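Local atomic coordinates of methyltransferase-like protein 5 (PDB entry 1WY7), a protein that probably acts as an S-adenosylmethionine-dependent methyltransferase, presumably on RNA, and binds S-adenosyl-L-homocysteine. Residues 12-18 / 59-65; 118-122 / 146-150; 130-134 / 156-160; 166-171 / 197-203. Numbering follows the deposited sequence.

Interaction 1 (12-18 / 59-65); sequences LSKLKGF and GTGVLSY. With SAH (S-adenosyl-L-homocysteine), chain E.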
# COMPACT_ATOMS: atom_id res chain seq x y z
N LEU A 12 -12.64 -5.03 -5.05
CA LEU A 12 -11.60 -4.01 -5.17
C LEU A 12 -11.39 -3.59 -6.62
O LEU A 12 -11.07 -2.44 -6.89
CB LEU A 12 -10.27 -4.50 -4.57
CG LEU A 12 -10.26 -4.70 -3.06
CD1 LEU A 12 -8.92 -5.20 -2.60
CD2 LEU A 12 -10.64 -3.39 -2.37
N SER A 13 -11.58 -4.53 -7.55
CA SER A 13 -11.39 -4.24 -8.97
C SER A 13 -12.46 -3.33 -9.55
O SER A 13 -12.30 -2.78 -10.64
CB SER A 13 -11.37 -5.55 -9.76
OG SER A 13 -12.64 -6.17 -9.73
N LYS A 14 -13.55 -3.16 -8.81
CA LYS A 14 -14.65 -2.31 -9.27
C LYS A 14 -14.45 -0.82 -9.00
O LYS A 14 -15.21 0.01 -9.49
CB LYS A 14 -15.96 -2.77 -8.63
CG LYS A 14 -16.41 -4.12 -9.15
CD LYS A 14 -17.63 -4.62 -8.41
CE LYS A 14 -18.11 -5.93 -9.01
NZ LYS A 14 -19.32 -6.43 -8.30
N LEU A 15 -13.41 -0.48 -8.23
CA LEU A 15 -13.11 0.92 -7.92
C LEU A 15 -12.57 1.65 -9.14
O LEU A 15 -11.96 1.05 -10.02
CB LEU A 15 -12.08 1.02 -6.79
CG LEU A 15 -12.47 0.52 -5.39
CD1 LEU A 15 -11.32 0.78 -4.41
CD2 LEU A 15 -13.72 1.24 -4.92
N LYS A 16 -12.77 2.97 -9.18
CA LYS A 16 -12.28 3.79 -10.28
C LYS A 16 -10.76 3.92 -10.23
O LYS A 16 -10.18 3.95 -9.16
CB LYS A 16 -12.93 5.18 -10.21
CG LYS A 16 -14.42 5.17 -10.52
CD LYS A 16 -15.19 4.28 -9.56
CE LYS A 16 -16.58 3.90 -10.09
NZ LYS A 16 -17.52 5.06 -10.17
N GLY A 17 -10.13 3.98 -11.41
CA GLY A 17 -8.68 4.11 -11.48
C GLY A 17 -8.24 5.55 -11.64
O GLY A 17 -9.06 6.47 -11.55
N PHE A 18 -6.94 5.76 -11.88
CA PHE A 18 -6.39 7.11 -12.06
C PHE A 18 -6.93 7.80 -13.31
O PHE A 18 -7.03 7.19 -14.36
CB PHE A 18 -4.87 7.07 -12.18
CG PHE A 18 -4.15 6.70 -10.91
CD1 PHE A 18 -3.86 5.37 -10.61
CD2 PHE A 18 -3.76 7.69 -10.01
CE1 PHE A 18 -3.18 5.04 -9.44
CE2 PHE A 18 -3.07 7.37 -8.84
CZ PHE A 18 -2.78 6.04 -8.55
N GLY A 59 -2.98 6.70 -3.53
CA GLY A 59 -3.46 6.75 -4.90
C GLY A 59 -4.98 6.81 -5.03
O GLY A 59 -5.62 7.75 -4.55
N THR A 60 -5.56 5.80 -5.69
CA THR A 60 -7.01 5.74 -5.87
C THR A 60 -7.74 5.17 -4.66
O THR A 60 -8.97 5.18 -4.62
CB THR A 60 -7.44 4.90 -7.11
OG1 THR A 60 -7.00 3.55 -6.95
CG2 THR A 60 -6.84 5.48 -8.37
N GLY A 61 -6.98 4.68 -3.68
CA GLY A 61 -7.60 4.14 -2.48
C GLY A 61 -7.96 2.66 -2.43
O GLY A 61 -8.76 2.26 -1.59
N VAL A 62 -7.38 1.83 -3.30
CA VAL A 62 -7.71 0.40 -3.28
C VAL A 62 -7.42 -0.24 -1.93
O VAL A 62 -8.29 -0.90 -1.35
CB VAL A 62 -6.93 -0.38 -4.36
CG1 VAL A 62 -7.16 -1.87 -4.19
CG2 VAL A 62 -7.36 0.05 -5.76
N LEU A 63 -6.20 -0.04 -1.42
CA LEU A 63 -5.82 -0.62 -0.13
C LEU A 63 -6.64 -0.03 1.01
O LEU A 63 -7.03 -0.75 1.93
CB LEU A 63 -4.32 -0.39 0.14
CG LEU A 63 -3.35 -1.11 -0.80
CD1 LEU A 63 -1.93 -0.88 -0.31
CD2 LEU A 63 -3.66 -2.62 -0.81
N SER A 64 -6.90 1.27 0.93
CA SER A 64 -7.67 1.96 1.95
C SER A 64 -9.09 1.41 2.02
O SER A 64 -9.62 1.15 3.10
CB SER A 64 -7.74 3.45 1.63
OG SER A 64 -6.47 4.06 1.73
N TYR A 65 -9.70 1.27 0.85
CA TYR A 65 -11.07 0.76 0.75
C TYR A 65 -11.15 -0.65 1.36
O TYR A 65 -12.04 -0.93 2.18
CB TYR A 65 -11.50 0.75 -0.73
CG TYR A 65 -12.93 0.34 -0.97
CD1 TYR A 65 -13.28 -0.99 -1.16
CD2 TYR A 65 -13.94 1.30 -1.02
CE1 TYR A 65 -14.60 -1.36 -1.41
CE2 TYR A 65 -15.26 0.95 -1.26
CZ TYR A 65 -15.58 -0.39 -1.46
OH TYR A 65 -16.88 -0.74 -1.74
N SAH E . -3.71 3.03 -6.60
CA SAH E . -2.79 2.32 -5.68
CB SAH E . -1.59 3.24 -5.44
CG SAH E . -0.60 2.91 -6.50
SD SAH E . 0.98 3.76 -6.70
C SAH E . -3.59 1.96 -4.46
O SAH E . -4.85 1.92 -4.55
OXT SAH E . -2.88 1.74 -3.42
C5' SAH E . 1.30 4.63 -5.18
C4' SAH E . 1.05 6.15 -5.12
O4' SAH E . 2.22 6.80 -4.57
C3' SAH E . 0.88 6.87 -6.45
O3' SAH E . -0.54 7.11 -6.53
C2' SAH E . 1.61 8.22 -6.31
O2' SAH E . 1.00 9.43 -6.70
C1' SAH E . 2.10 8.17 -4.85
N9 SAH E . 3.39 8.81 -4.63
C8 SAH E . 4.54 8.82 -5.40
N7 SAH E . 5.53 9.50 -4.87
C5 SAH E . 5.01 9.97 -3.67
C6 SAH E . 5.55 10.75 -2.61
N6 SAH E . 6.82 11.20 -2.63
N1 SAH E . 4.77 11.06 -1.52
C2 SAH E . 3.50 10.59 -1.50
N3 SAH E . 2.87 9.84 -2.43
C4 SAH E . 3.69 9.56 -3.51
O HOH W 1 -8.89 1.85 -8.17
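The glycine-rich loop that cradles the amino-acid end of S-adenosyl-L-homocysteine meets helix 6-13 and the loop after it. V62 N donates to SAH O at 2.8 Å, and T60 OG1 accepts a weak hydrogen bond from SAH N at 3.3 Å. Glycine suits G59 because its phi is positive and any CB would run into F18 CZ and the ligand; G61, also at positive phi, is the N-cap of helix 62-69, with Y65 N bonded to G61 O at 2.8 Å. Such a loop, between strand 52-56 and the helix that follows, is the first signature motif of the Rossmann-like methyltransferase fold. Segment 12-18 lies across it. T60 CG2 sits over the face of the F18 ring, 3.8 Å from the centroid, a CH-pi contact, while F18 CZ approaches SAH O3' at 3.2 Å. One water joins K16 O (2.7 Å) to T60 OG1 (2.8 Å). Earlier in the segment, leucines pack on helix 62-69: L15 CD2 stands 4.0 Å above the centroid of Y65, L15 CD1 lies 3.8 Å from V62 CA, and L12 CD2 meets Y65 CD1 at the ring edge, 3.8 Å away. The Y65 hydroxyl is hydrogen-bonded to E94.

Interaction 2 (118-122 / 146-150); sequences MNPPF and SIHLA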
# COMPACT_ATOMS: atom_id res chain seq x y z
N MSE A 118 0.95 -0.36 2.29
CA MSE A 118 1.36 0.45 1.16
C MSE A 118 1.82 -0.33 -0.06
O MSE A 118 2.37 -1.43 0.04
CB MSE A 118 2.47 1.44 1.59
CG MSE A 118 3.75 0.81 2.17
SE MSE A 118 4.98 2.06 2.69
CE MSE A 118 6.39 1.05 2.96
N ASN A 119 1.58 0.28 -1.22
CA ASN A 119 1.99 -0.23 -2.52
C ASN A 119 2.80 0.98 -3.00
O ASN A 119 2.35 1.74 -3.86
CB ASN A 119 0.77 -0.44 -3.43
CG ASN A 119 1.14 -0.94 -4.82
OD1 ASN A 119 0.28 -1.09 -5.68
ND2 ASN A 119 2.42 -1.21 -5.04
N PRO A 120 4.00 1.20 -2.42
CA PRO A 120 4.85 2.33 -2.79
C PRO A 120 5.52 2.18 -4.14
O PRO A 120 5.54 1.10 -4.70
CB PRO A 120 5.87 2.36 -1.64
CG PRO A 120 6.08 0.89 -1.37
CD PRO A 120 4.67 0.32 -1.44
N PRO A 121 6.04 3.29 -4.69
CA PRO A 121 6.70 3.18 -5.99
C PRO A 121 7.91 2.27 -5.80
O PRO A 121 8.55 2.31 -4.75
CB PRO A 121 7.10 4.62 -6.31
CG PRO A 121 7.17 5.28 -4.98
CD PRO A 121 6.00 4.68 -4.24
N PHE A 122 8.21 1.44 -6.80
CA PHE A 122 9.34 0.54 -6.69
C PHE A 122 10.68 1.27 -6.87
O PHE A 122 11.74 0.76 -6.50
CB PHE A 122 9.18 -0.61 -7.68
CG PHE A 122 7.92 -1.41 -7.48
CD1 PHE A 122 7.49 -1.73 -6.19
CD2 PHE A 122 7.16 -1.84 -8.56
CE1 PHE A 122 6.32 -2.47 -5.99
CE2 PHE A 122 5.99 -2.58 -8.37
CZ PHE A 122 5.58 -2.89 -7.08
N SER A 146 3.99 -3.99 3.04
CA SER A 146 4.38 -3.31 1.81
C SER A 146 4.56 -4.27 0.66
O SER A 146 4.58 -5.48 0.83
CB SER A 146 5.68 -2.52 2.04
OG SER A 146 5.95 -1.69 0.93
N ILE A 147 4.67 -3.71 -0.55
CA ILE A 147 4.84 -4.51 -1.75
C ILE A 147 6.09 -4.06 -2.47
O ILE A 147 6.35 -2.87 -2.59
CB ILE A 147 3.61 -4.36 -2.68
CG1 ILE A 147 2.34 -4.84 -1.96
CG2 ILE A 147 3.83 -5.16 -3.95
CD1 ILE A 147 1.08 -4.72 -2.78
N HIS A 148 6.87 -5.02 -2.97
CA HIS A 148 8.11 -4.71 -3.68
C HIS A 148 8.40 -5.74 -4.75
O HIS A 148 7.85 -6.84 -4.74
CB HIS A 148 9.27 -4.66 -2.69
CG HIS A 148 9.12 -3.62 -1.63
ND1 HIS A 148 9.41 -2.29 -1.85
CD2 HIS A 148 8.63 -3.69 -0.37
CE1 HIS A 148 9.11 -1.59 -0.77
NE2 HIS A 148 8.63 -2.42 0.14
N LEU A 149 9.29 -5.37 -5.67
CA LEU A 149 9.71 -6.24 -6.76
C LEU A 149 10.39 -7.50 -6.24
O LEU A 149 11.33 -7.43 -5.45
CB LEU A 149 10.69 -5.49 -7.66
CG LEU A 149 10.18 -4.87 -8.96
CD1 LEU A 149 8.83 -4.29 -8.76
CD2 LEU A 149 11.17 -3.82 -9.43
N ALA A 150 9.91 -8.66 -6.70
CA ALA A 150 10.47 -9.93 -6.29
C ALA A 150 11.79 -10.19 -7.03
O ALA A 150 11.88 -11.11 -7.83
CB ALA A 150 9.49 -11.05 -6.59
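F122 loses more surface to this contact than any other residue, followed by I147 and then M118, a selenomethionine in the crystal. F122 turns its CA-to-CB bond toward strand 143-149 and lays its ring along the strand's backbone: CE1 lies 3.4 Å from I147 O, close to the ring plane, and 3.7 Å from H148 CA. A flat aromatic ring suits this place because it can cover main chain and side chain at once; its CE1 is also 4.2 Å from I147 CG2. I147 points toward the loop, and its CB lies 4.1 Å from N119 ND2. At the other end M118 runs beside S146 in the same direction, where S146 CA makes a CA-H...O contact with M118 O at 3.3 Å and the M118 methyl CE lies 3.4 Å from S146 OG. P120 CD, 3.4 Å from S146 OG, fills the space between. The Asn-Pro-Pro-Phe sequence following strand 115-118 matches the catalytic-loop motif of N6-adenine methyltransferases, and N119 belongs to the ligand pocket. Loop and strand thus meet through carbon-to-oxygen and apolar contacts, while T30 and Y28 satisfy the polar ends of N119 by hydrogen bonds.

Interaction 3 (130-134 / 156-160); sequences DRPFL and RFIEK. With SAH (S-adenosyl-L-homocysteine), chain E.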
# COMPACT_ATOMS: atom_id res chain seq x y z
N ASP A 130 11.34 4.44 -3.27
CA ASP A 130 10.70 3.64 -2.24
C ASP A 130 11.25 3.85 -0.83
O ASP A 130 10.56 3.60 0.16
CB ASP A 130 10.78 2.16 -2.63
CG ASP A 130 12.22 1.67 -2.77
OD1 ASP A 130 13.13 2.48 -3.02
OD2 ASP A 130 12.43 0.44 -2.63
N ARG A 131 12.49 4.33 -0.73
CA ARG A 131 13.10 4.53 0.58
C ARG A 131 12.37 5.51 1.49
O ARG A 131 12.24 5.25 2.69
CB ARG A 131 14.57 4.92 0.42
CG ARG A 131 15.41 3.75 -0.08
CD ARG A 131 16.53 4.23 -0.97
NE ARG A 131 17.84 4.16 -0.32
CZ ARG A 131 18.67 3.14 -0.46
NH1 ARG A 131 18.34 2.10 -1.22
NH2 ARG A 131 19.84 3.15 0.18
N PRO A 132 11.88 6.64 0.95
CA PRO A 132 11.15 7.60 1.80
C PRO A 132 9.92 6.93 2.43
O PRO A 132 9.52 7.27 3.55
CB PRO A 132 10.77 8.70 0.81
CG PRO A 132 11.86 8.65 -0.21
CD PRO A 132 12.08 7.17 -0.41
N PHE A 133 9.31 6.00 1.70
CA PHE A 133 8.13 5.29 2.19
C PHE A 133 8.47 4.29 3.31
O PHE A 133 7.79 4.25 4.34
CB PHE A 133 7.42 4.56 1.04
CG PHE A 133 6.68 5.49 0.10
CD1 PHE A 133 7.36 6.20 -0.89
CD2 PHE A 133 5.31 5.67 0.23
CE1 PHE A 133 6.67 7.09 -1.74
CE2 PHE A 133 4.61 6.54 -0.61
CZ PHE A 133 5.29 7.26 -1.59
N LEU A 134 9.52 3.50 3.12
CA LEU A 134 9.93 2.54 4.14
C LEU A 134 10.38 3.28 5.39
O LEU A 134 9.99 2.90 6.50
CB LEU A 134 11.05 1.64 3.61
CG LEU A 134 10.59 0.66 2.54
CD1 LEU A 134 11.77 0.12 1.77
CD2 LEU A 134 9.79 -0.45 3.21
N ARG A 156 17.41 -8.47 -1.07
CA ARG A 156 18.59 -8.27 -0.23
C ARG A 156 18.52 -6.90 0.44
O ARG A 156 18.75 -6.78 1.64
CB ARG A 156 19.87 -8.36 -1.08
CG ARG A 156 21.12 -7.88 -0.34
CD ARG A 156 22.37 -7.81 -1.23
NE ARG A 156 22.81 -9.13 -1.68
CZ ARG A 156 24.00 -9.39 -2.22
NH1 ARG A 156 24.30 -10.63 -2.60
NH2 ARG A 156 24.88 -8.41 -2.40
N PHE A 157 18.21 -5.88 -0.34
CA PHE A 157 18.12 -4.53 0.20
C PHE A 157 17.02 -4.39 1.25
O PHE A 157 17.27 -3.91 2.36
CB PHE A 157 17.89 -3.50 -0.91
CG PHE A 157 17.46 -2.14 -0.40
CD1 PHE A 157 16.12 -1.76 -0.44
CD2 PHE A 157 18.39 -1.27 0.16
CE1 PHE A 157 15.72 -0.52 0.06
CE2 PHE A 157 18.00 -0.03 0.66
CZ PHE A 157 16.66 0.34 0.61
N ILE A 158 15.81 -4.82 0.91
CA ILE A 158 14.69 -4.73 1.84
C ILE A 158 15.01 -5.39 3.18
O ILE A 158 14.70 -4.85 4.24
CB ILE A 158 13.43 -5.37 1.23
CG1 ILE A 158 12.98 -4.55 0.03
CG2 ILE A 158 12.32 -5.43 2.28
CD1 ILE A 158 12.39 -3.21 0.39
N GLU A 159 15.62 -6.56 3.12
CA GLU A 159 15.96 -7.30 4.33
C GLU A 159 16.98 -6.52 5.16
O GLU A 159 16.87 -6.42 6.38
CB GLU A 159 16.51 -8.68 3.95
CG GLU A 159 16.07 -9.80 4.86
CD GLU A 159 14.60 -10.16 4.69
OE1 GLU A 159 13.93 -10.35 5.73
OE2 GLU A 159 14.12 -10.28 3.54
N LYS A 160 17.98 -5.96 4.48
CA LYS A 160 19.03 -5.18 5.14
C LYS A 160 18.53 -3.83 5.64
O LYS A 160 18.82 -3.43 6.77
CB LYS A 160 20.23 -4.96 4.21
CG LYS A 160 21.26 -6.09 4.24
CD LYS A 160 22.49 -5.78 3.39
CE LYS A 160 22.17 -5.76 1.90
NZ LYS A 160 23.38 -5.59 1.04
N SAH E . -3.71 3.03 -6.60
CA SAH E . -2.79 2.32 -5.68
CB SAH E . -1.59 3.24 -5.44
CG SAH E . -0.60 2.91 -6.50
SD SAH E . 0.98 3.76 -6.70
C SAH E . -3.59 1.96 -4.46
O SAH E . -4.85 1.92 -4.55
OXT SAH E . -2.88 1.74 -3.42
C5' SAH E . 1.30 4.63 -5.18
C4' SAH E . 1.05 6.15 -5.12
O4' SAH E . 2.22 6.80 -4.57
C3' SAH E . 0.88 6.87 -6.45
O3' SAH E . -0.54 7.11 -6.53
C2' SAH E . 1.61 8.22 -6.31
O2' SAH E . 1.00 9.43 -6.70
C1' SAH E . 2.10 8.17 -4.85
N9 SAH E . 3.39 8.81 -4.63
C8 SAH E . 4.54 8.82 -5.40
N7 SAH E . 5.53 9.50 -4.87
C5 SAH E . 5.01 9.97 -3.67
C6 SAH E . 5.55 10.75 -2.61
N6 SAH E . 6.82 11.20 -2.63
N1 SAH E . 4.77 11.06 -1.52
C2 SAH E . 3.50 10.59 -1.50
N3 SAH E . 2.87 9.84 -2.43
C4 SAH E . 3.69 9.56 -3.51
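D130 opens the first segment, and its carbonyl accepts the amide of L134 at 3.1 Å. Its CA-to-CB bond points toward the other helix, yet the carboxylate only skirts the aromatic ring there, with D130 OD2 4.4 Å from F157 CE1. R131 extends along the same ring: R131 CG is 3.7 Å from F157 CZ, and F157 CE2 lies over one face of the guanidinium. An arginine serves well at such a margin, since both its methylenes and its flat end can lie against an aromatic residue. F157 also meets the ring of F161 in its own helix. F133 looks the other way, into the ligand pocket, where F133 CZ is 3.4 Å from SAH C4 of the adenine, which lies at the ring's edge. Helix 131-140 makes the beta-alpha-beta crossover between parallel strands 115-118 and 143-149, and helix 152-164 follows the second of these; both helices lie on the H148 side of the sheet, as in the alpha/beta layering of this methyltransferase fold. L134, last in the segment, points toward helix 152-164, and its CD1 meets I158 CD1 at 3.7 Å and F157 CE1 at 4.4 Å. L134 CA and I158 CA are 9.0 Å apart, a separation that large side chains such as L134, F157 and I158 can fill, with H148 of strand 143-149 touching both L134 and I158.

Interaction 4 (166-171 / 197-203); sequences GFVVTH and IYRFSKV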
# COMPACT_ATOMS: atom_id res chain seq x y z
N GLY A 166 15.60 -1.41 12.75
CA GLY A 166 14.94 -2.12 13.82
C GLY A 166 13.70 -2.94 13.49
O GLY A 166 12.87 -3.18 14.38
N PHE A 167 13.57 -3.37 12.24
CA PHE A 167 12.41 -4.18 11.83
C PHE A 167 12.83 -5.50 11.21
O PHE A 167 13.88 -5.61 10.57
CB PHE A 167 11.53 -3.40 10.83
CG PHE A 167 10.65 -2.36 11.47
CD1 PHE A 167 11.20 -1.19 12.00
CD2 PHE A 167 9.28 -2.56 11.56
CE1 PHE A 167 10.39 -0.25 12.62
CE2 PHE A 167 8.46 -1.62 12.18
CZ PHE A 167 9.01 -0.46 12.72
N VAL A 168 12.00 -6.51 11.40
CA VAL A 168 12.25 -7.82 10.83
C VAL A 168 11.06 -8.27 9.99
O VAL A 168 9.91 -7.98 10.31
CB VAL A 168 12.47 -8.88 11.91
CG1 VAL A 168 13.91 -8.88 12.33
CG2 VAL A 168 11.56 -8.61 13.08
N VAL A 169 11.36 -8.98 8.91
CA VAL A 169 10.33 -9.50 8.03
C VAL A 169 9.76 -10.75 8.69
O VAL A 169 10.52 -11.67 9.02
CB VAL A 169 10.93 -9.88 6.64
CG1 VAL A 169 9.89 -10.61 5.78
CG2 VAL A 169 11.41 -8.63 5.94
N THR A 170 8.45 -10.78 8.92
CA THR A 170 7.82 -11.96 9.52
C THR A 170 7.12 -12.81 8.44
O THR A 170 6.98 -14.03 8.58
CB THR A 170 6.78 -11.57 10.58
OG1 THR A 170 5.72 -10.83 9.96
CG2 THR A 170 7.42 -10.72 11.67
N HIS A 171 6.68 -12.14 7.37
CA HIS A 171 6.00 -12.83 6.28
C HIS A 171 6.38 -12.20 4.96
O HIS A 171 6.62 -10.99 4.87
CB HIS A 171 4.48 -12.71 6.39
CG HIS A 171 3.91 -13.31 7.64
ND1 HIS A 171 4.07 -12.73 8.88
CD2 HIS A 171 3.13 -14.40 7.83
CE1 HIS A 171 3.41 -13.43 9.78
NE2 HIS A 171 2.83 -14.45 9.17
N ILE A 197 4.96 -9.48 -1.11
CA ILE A 197 4.14 -8.72 -0.19
C ILE A 197 4.82 -8.99 1.16
O ILE A 197 4.90 -10.14 1.61
CB ILE A 197 2.69 -9.24 -0.18
CG1 ILE A 197 2.09 -9.09 -1.58
CG2 ILE A 197 1.88 -8.48 0.86
CD1 ILE A 197 0.68 -9.58 -1.70
N TYR A 198 5.33 -7.94 1.79
CA TYR A 198 6.03 -8.08 3.06
C TYR A 198 5.23 -7.64 4.26
O TYR A 198 4.34 -6.80 4.16
CB TYR A 198 7.31 -7.22 3.10
CG TYR A 198 8.44 -7.61 2.19
CD1 TYR A 198 8.46 -7.20 0.85
CD2 TYR A 198 9.53 -8.33 2.67
CE1 TYR A 198 9.54 -7.50 0.02
CE2 TYR A 198 10.62 -8.64 1.85
CZ TYR A 198 10.61 -8.22 0.53
OH TYR A 198 11.66 -8.56 -0.29
N ARG A 199 5.58 -8.22 5.40
CA ARG A 199 5.01 -7.83 6.68
C ARG A 199 6.24 -7.64 7.56
O ARG A 199 6.99 -8.59 7.78
CB ARG A 199 4.14 -8.92 7.29
CG ARG A 199 3.62 -8.45 8.65
CD ARG A 199 2.79 -9.46 9.38
NE ARG A 199 2.28 -8.89 10.62
CZ ARG A 199 2.91 -8.93 11.79
NH1 ARG A 199 2.35 -8.37 12.86
NH2 ARG A 199 4.09 -9.56 11.90
N PHE A 200 6.45 -6.42 8.02
CA PHE A 200 7.59 -6.08 8.87
C PHE A 200 7.06 -5.86 10.29
O PHE A 200 5.96 -5.33 10.47
CB PHE A 200 8.25 -4.77 8.40
CG PHE A 200 8.73 -4.79 6.97
CD1 PHE A 200 9.99 -5.25 6.65
CD2 PHE A 200 7.94 -4.25 5.96
CE1 PHE A 200 10.47 -5.19 5.35
CE2 PHE A 200 8.41 -4.18 4.65
CZ PHE A 200 9.67 -4.65 4.34
N SER A 201 7.84 -6.27 11.29
CA SER A 201 7.44 -6.10 12.68
C SER A 201 8.63 -5.49 13.44
O SER A 201 9.77 -5.94 13.25
CB SER A 201 7.07 -7.45 13.28
OG SER A 201 6.59 -7.32 14.60
N LYS A 202 8.39 -4.49 14.28
CA LYS A 202 9.48 -3.86 15.02
C LYS A 202 10.12 -4.82 16.03
O LYS A 202 9.44 -5.34 16.91
CB LYS A 202 9.00 -2.60 15.75
CG LYS A 202 10.13 -1.83 16.40
CD LYS A 202 9.76 -0.39 16.72
CE LYS A 202 11.03 0.44 16.94
NZ LYS A 202 10.75 1.89 17.16
N VAL A 203 11.43 -5.04 15.90
CA VAL A 203 12.16 -5.95 16.78
C VAL A 203 11.84 -5.68 18.25
O VAL A 203 12.01 -4.57 18.75
CB VAL A 203 13.68 -5.85 16.55
CG1 VAL A 203 14.41 -6.81 17.48
CG2 VAL A 203 14.00 -6.18 15.10
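V169 and F200 form the apolar centre of the beta hairpin of strands 167-179 and 191-202, the antiparallel end of the seven-stranded methyltransferase sheet. V169 CG2 lies 3.6 Å from F200 CE1 and 3.8 Å from Y198 CD2, the beta-branched valine filling the gap between two rings. F167, on the same face, sets its ring against K202 CB, 3.9 Å from the centroid; F138 of helix 131-140 stacks on F167 and meets F200 edge-to-face. Toward the strand end, V168 and S201 form a hydrogen-bonded pair (V168 N to S201 O 3.0 Å, S201 N to V168 O 2.9 Å), and V203 N reaches G166 O at 2.8 Å. G166, at positive phi, closes the Schellman motif of helix 152-164. Between V169 and H171 a classic beta bulge sets both T170 and H171 opposite R199, with T170 N to R199 O at 2.9 Å and R199 N to H171 O at 3.0 Å. At this polar edge R199 also forms a salt bridge with D47, and R199 NH2 donates to T170 OG1 at 2.8 Å.

How the interactions relate
Ligand and sheet tie the four contacts together. Interactions 1 and 3 lie on opposite sides of the chain's centre, their centres 24 Å apart, yet both touch SAH: the first at its amino-acid end and ribose, the second through F133 at the adenine. Interaction 2 lies between them, with L63 CD1 3.8 Å from N119 N on one side and P120 CB 3.7 Å from F133 CG on the other. Strand 143-149 is the sheet neighbour of strand 191-202, S146 O lying 2.7 Å from Y198 N, a probable hydrogen bond. Interactions 3 and 4 share one apolar layer, where I158 CG2 is 3.4 Å from F200 CZ. Interaction 4 remains remote from the ligand, its I197 side chain about 12 Å from SAH.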